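Long-range contact in 2-pyrone-4,6-dicarboxylic acid hydrolase, putative (Pseudomonas putida, PDB 2FFI), which probably hydrolyses the lactone ring of 2-pyrone-4,6-dicarboxylate, as a TIM-barrel member of the amidohydrolase family: residues 11-22 with 53-64. Residues are numbered along the deposited sequence; the frame is centred on the assembly and turned at random.
Sequences HLTAIDSHAHVF and GFSHGVLVQPSF. With PO4 (phosphate ion), chain C.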
loop_
_atom_site.group_PDB
_atom_site.type_symbol
_atom_site.label_atom_id
_atom_site.label_comp_id
_atom_site.label_asym_id
_atom_site.label_seq_id
_atom_site.Cartn_x
_atom_site.Cartn_y
_atom_site.Cartn_z
ATOM N N HIS A 11 9.332 -0.563 -20.712
ATOM C CA HIS A 11 7.970 -0.216 -21.132
ATOM C C HIS A 11 6.926 -0.250 -20.003
ATOM O O HIS A 11 6.671 -1.296 -19.412
ATOM C CB HIS A 11 7.518 -1.150 -22.268
ATOM C CG HIS A 11 8.104 -0.822 -23.607
ATOM N ND1 HIS A 11 7.612 0.188 -24.409
ATOM C CD2 HIS A 11 9.144 -1.365 -24.282
ATOM C CE1 HIS A 11 8.327 0.251 -25.519
ATOM N NE2 HIS A 11 9.263 -0.679 -25.467
ATOM N N LEU A 12 6.321 0.906 -19.732
ATOM C CA LEU A 12 5.303 1.052 -18.695
ATOM C C LEU A 12 4.029 0.353 -19.139
ATOM O O LEU A 12 3.129 0.974 -19.714
ATOM C CB LEU A 12 5.023 2.539 -18.433
ATOM C CG LEU A 12 3.980 2.969 -17.383
ATOM C CD1 LEU A 12 4.465 2.672 -15.984
ATOM C CD2 LEU A 12 3.711 4.444 -17.511
ATOM N N THR A 13 3.952 -0.943 -18.866
ATOM C CA THR A 13 2.792 -1.735 -19.252
ATOM C C THR A 13 1.739 -1.820 -18.123
ATOM O O THR A 13 0.539 -1.701 -18.385
ATOM C CB THR A 13 3.247 -3.137 -19.682
ATOM O OG1 THR A 13 2.135 -3.853 -20.221
ATOM C CG2 THR A 13 3.827 -3.900 -18.504
ATOM N N ALA A 14 2.182 -2.029 -16.880
ATOM C CA ALA A 14 1.275 -2.076 -15.725
ATOM C C ALA A 14 2.058 -1.887 -14.432
ATOM O O ALA A 14 3.208 -2.320 -14.335
ATOM C CB ALA A 14 0.502 -3.386 -15.693
ATOM N N ILE A 15 1.425 -1.253 -13.440
ATOM C CA ILE A 15 2.070 -0.965 -12.151
ATOM C C ILE A 15 1.474 -1.617 -10.907
ATOM O O ILE A 15 0.308 -1.409 -10.579
ATOM C CB ILE A 15 2.101 0.547 -11.852
ATOM C CG1 ILE A 15 2.757 1.317 -13.009
ATOM C CG2 ILE A 15 2.862 0.782 -10.554
ATOM C CD1 ILE A 15 2.514 2.829 -12.967
ATOM N N ASP A 16 2.305 -2.387 -10.207
ATOM C CA ASP A 16 1.915 -3.067 -8.962
ATOM C C ASP A 16 2.181 -2.144 -7.776
ATOM O O ASP A 16 3.328 -1.831 -7.498
ATOM C CB ASP A 16 2.741 -4.360 -8.771
ATOM C CG ASP A 16 2.619 -4.946 -7.361
ATOM O OD1 ASP A 16 3.346 -5.932 -7.070
ATOM O OD2 ASP A 16 1.798 -4.434 -6.548
ATOM N N SER A 17 1.145 -1.704 -7.074
ATOM C CA SER A 17 1.378 -0.853 -5.912
ATOM C C SER A 17 1.357 -1.765 -4.688
ATOM O O SER A 17 0.606 -2.725 -4.645
ATOM C CB SER A 17 0.304 0.238 -5.795
ATOM O OG SER A 17 -0.987 -0.314 -5.631
ATOM N N HIS A 18 2.207 -1.497 -3.712
ATOM C CA HIS A 18 2.259 -2.321 -2.496
ATOM C C HIS A 18 2.886 -3.717 -2.664
ATOM O O HIS A 18 2.307 -4.615 -3.261
ATOM C CB HIS A 18 0.859 -2.472 -1.893
ATOM C CG HIS A 18 0.863 -2.607 -0.406
ATOM N ND1 HIS A 18 1.302 -3.742 0.239
ATOM C CD2 HIS A 18 0.495 -1.741 0.566
ATOM C CE1 HIS A 18 1.201 -3.571 1.545
ATOM N NE2 HIS A 18 0.713 -2.365 1.770
ATOM N N ALA A 19 4.073 -3.885 -2.099
ATOM C CA ALA A 19 4.803 -5.146 -2.154
ATOM C C ALA A 19 6.025 -5.033 -1.226
ATOM O O ALA A 19 6.501 -3.932 -0.959
ATOM C CB ALA A 19 5.237 -5.430 -3.588
ATOM N N HIS A 20 6.538 -6.163 -0.752
ATOM C CA HIS A 20 7.680 -6.163 0.152
ATOM C C HIS A 20 8.840 -7.016 -0.354
ATOM O O HIS A 20 8.627 -7.982 -1.078
ATOM C CB HIS A 20 7.250 -6.705 1.523
ATOM C CG HIS A 20 6.059 -6.019 2.100
ATOM N ND1 HIS A 20 6.084 -4.691 2.475
ATOM C CD2 HIS A 20 4.792 -6.446 2.308
ATOM C CE1 HIS A 20 4.880 -4.331 2.877
ATOM N NE2 HIS A 20 4.077 -5.376 2.784
ATOM N N VAL A 21 10.062 -6.651 0.026
ATOM C CA VAL A 21 11.242 -7.428 -0.328
ATOM C C VAL A 21 12.156 -7.418 0.894
ATOM O O VAL A 21 12.189 -6.443 1.639
ATOM C CB VAL A 21 12.010 -6.870 -1.600
ATOM C CG1 VAL A 21 11.106 -6.911 -2.814
ATOM C CG2 VAL A 21 12.551 -5.450 -1.357
ATOM N N PHE A 22 12.864 -8.521 1.118
ATOM C CA PHE A 22 13.788 -8.639 2.249
ATOM C C PHE A 22 14.556 -9.936 2.101
ATOM O O PHE A 22 13.996 -10.921 1.668
ATOM C CB PHE A 22 13.024 -8.577 3.592
ATOM C CG PHE A 22 11.775 -9.417 3.631
ATOM C CD1 PHE A 22 11.834 -10.771 3.941
ATOM C CD2 PHE A 22 10.534 -8.842 3.382
ATOM C CE1 PHE A 22 10.680 -11.538 4.009
ATOM C CE2 PHE A 22 9.370 -9.604 3.445
ATOM C CZ PHE A 22 9.448 -10.957 3.762
ATOM N N GLY A 53 2.786 -9.832 -16.253
ATOM C CA GLY A 53 2.444 -8.597 -16.920
ATOM C C GLY A 53 3.180 -7.429 -16.297
ATOM O O GLY A 53 4.223 -7.020 -16.790
ATOM N N PHE A 54 2.645 -6.902 -15.202
ATOM C CA PHE A 54 3.233 -5.758 -14.491
ATOM C C PHE A 54 4.713 -5.523 -14.755
ATOM O O PHE A 54 5.517 -6.439 -14.684
ATOM C CB PHE A 54 3.007 -5.927 -12.998
ATOM C CG PHE A 54 1.654 -6.440 -12.668
ATOM C CD1 PHE A 54 1.392 -7.802 -12.682
ATOM C CD2 PHE A 54 0.616 -5.563 -12.413
ATOM C CE1 PHE A 54 0.104 -8.283 -12.442
ATOM C CE2 PHE A 54 -0.664 -6.025 -12.174
ATOM C CZ PHE A 54 -0.928 -7.391 -12.190
ATOM N N SER A 55 5.064 -4.272 -15.024
ATOM C CA SER A 55 6.434 -3.882 -15.338
ATOM C C SER A 55 7.073 -2.981 -14.281
ATOM O O SER A 55 8.298 -2.902 -14.174
ATOM C CB SER A 55 6.454 -3.142 -16.685
ATOM O OG SER A 55 5.543 -2.036 -16.692
ATOM N N HIS A 56 6.240 -2.293 -13.511
ATOM C CA HIS A 56 6.721 -1.383 -12.489
ATOM C C HIS A 56 6.047 -1.759 -11.187
ATOM O O HIS A 56 4.947 -2.328 -11.195
ATOM C CB HIS A 56 6.383 0.055 -12.889
ATOM C CG HIS A 56 7.194 0.565 -14.043
ATOM N ND1 HIS A 56 8.443 1.130 -13.885
ATOM C CD2 HIS A 56 6.955 0.560 -15.378
ATOM C CE1 HIS A 56 8.935 1.453 -15.067
ATOM N NE2 HIS A 56 8.052 1.119 -15.990
ATOM N N GLY A 57 6.695 -1.452 -10.069
ATOM C CA GLY A 57 6.124 -1.794 -8.779
ATOM C C GLY A 57 6.534 -0.824 -7.691
ATOM O O GLY A 57 7.445 -0.025 -7.879
ATOM N N VAL A 58 5.845 -0.903 -6.556
ATOM C CA VAL A 58 6.090 -0.059 -5.401
ATOM C C VAL A 58 6.527 -0.904 -4.205
ATOM O O VAL A 58 5.765 -1.737 -3.702
ATOM C CB VAL A 58 4.822 0.688 -5.012
ATOM C CG1 VAL A 58 5.097 1.587 -3.825
ATOM C CG2 VAL A 58 4.323 1.481 -6.201
ATOM N N LEU A 59 7.755 -0.699 -3.745
ATOM C CA LEU A 59 8.258 -1.444 -2.593
ATOM C C LEU A 59 7.805 -0.748 -1.321
ATOM O O LEU A 59 8.138 0.393 -1.080
ATOM C CB LEU A 59 9.791 -1.500 -2.610
ATOM C CG LEU A 59 10.484 -2.172 -3.802
ATOM C CD1 LEU A 59 11.989 -2.125 -3.641
ATOM C CD2 LEU A 59 9.992 -3.619 -3.915
ATOM N N VAL A 60 7.024 -1.420 -0.504
ATOM C CA VAL A 60 6.619 -0.790 0.727
ATOM C C VAL A 60 7.494 -1.375 1.818
ATOM O O VAL A 60 7.892 -2.543 1.759
ATOM C CB VAL A 60 5.132 -1.037 1.031
ATOM C CG1 VAL A 60 4.802 -0.569 2.422
ATOM C CG2 VAL A 60 4.269 -0.292 0.013
ATOM N N GLN A 61 7.833 -0.548 2.792
ATOM C CA GLN A 61 8.661 -1.003 3.897
ATOM C C GLN A 61 7.912 -2.090 4.679
ATOM O O GLN A 61 6.749 -1.908 5.057
ATOM C CB GLN A 61 8.999 0.178 4.821
ATOM C CG GLN A 61 9.686 -0.216 6.116
ATOM C CD GLN A 61 11.079 -0.759 5.898
ATOM O OE1 GLN A 61 11.402 -1.285 4.826
ATOM N NE2 GLN A 61 11.916 -0.650 6.927
ATOM N N PRO A 62 8.558 -3.245 4.902
ATOM C CA PRO A 62 7.906 -4.326 5.648
ATOM C C PRO A 62 7.943 -3.999 7.153
ATOM O O PRO A 62 8.984 -3.604 7.674
ATOM C CB PRO A 62 8.738 -5.553 5.268
ATOM C CG PRO A 62 10.094 -4.989 5.027
ATOM C CD PRO A 62 9.851 -3.677 4.337
ATOM N N SER A 63 6.819 -4.157 7.848
ATOM C CA SER A 63 6.752 -3.847 9.281
ATOM C C SER A 63 7.897 -4.351 10.148
ATOM O O SER A 63 8.466 -3.583 10.926
ATOM C CB SER A 63 5.456 -4.368 9.890
ATOM O OG SER A 63 4.335 -3.734 9.314
ATOM N N PHE A 64 8.244 -5.628 10.030
ATOM C CA PHE A 64 9.312 -6.184 10.868
ATOM C C PHE A 64 10.698 -5.549 10.719
ATOM O O PHE A 64 11.639 -5.987 11.359
ATOM C CB PHE A 64 9.413 -7.697 10.639
ATOM C CG PHE A 64 9.945 -8.074 9.288
ATOM C CD1 PHE A 64 11.313 -8.137 9.060
ATOM C CD2 PHE A 64 9.082 -8.376 8.247
ATOM C CE1 PHE A 64 11.818 -8.496 7.818
ATOM C CE2 PHE A 64 9.578 -8.737 6.995
ATOM C CZ PHE A 64 10.949 -8.798 6.785
HETATM P P PO4 C . 1.228 -5.775 4.609
HETATM O O1 PO4 C . 2.176 -4.633 4.638
HETATM O O2 PO4 C . 0.742 -6.059 5.983
HETATM O O3 PO4 C . 0.073 -5.437 3.745
HETATM O O4 PO4 C . 1.924 -6.972 4.076
#
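I15 and D16 pair in parallel with H56 and G57, joining the first two strands of the amidohydrolase TIM barrel; helix 42-51 lies in the intervening connection. The backbone ladder gives the evidence: D16 N donates to H56 O (2.8 Å), D16 O accepts from V58 N, and farther along A19 O accepts from V60 N. At the N-terminal end A14 O takes two donors, S55 N and H56 N, and the hydroxyl S55 OG accepts from T13 N at 2.9 Å.

Side-chain packing follows the ladder. L12 CD1 lies obliquely against the H56 imidazole, nearest CD2, the two side chains crossing at about a right angle, while V21 CG1 meets L59 CD2 on the side covered by helix 70-78. V60 CG2 makes a CH-pi contact over one face of the H18 ring.

The H20 ring spans two polar partners. With CG anti to the carbonyl carbon (chi1 -53°), it directs ND1 to V60 O (2.9 Å), above the carbonyl plane, and NE2 to phosphate O1 and O4 through weak bonds. R110 and H167 also bind this ion, probably from the crystallisation liquor. A leucine in place of H20 would probably leave V60 O without this donor and loosen the hold on the phosphate.

Past H20, F22 and F64 form an edge-to-face pair, planes at 87° and centroids 4.7 Å apart, with F64 CZ directed at the F22 face near CG.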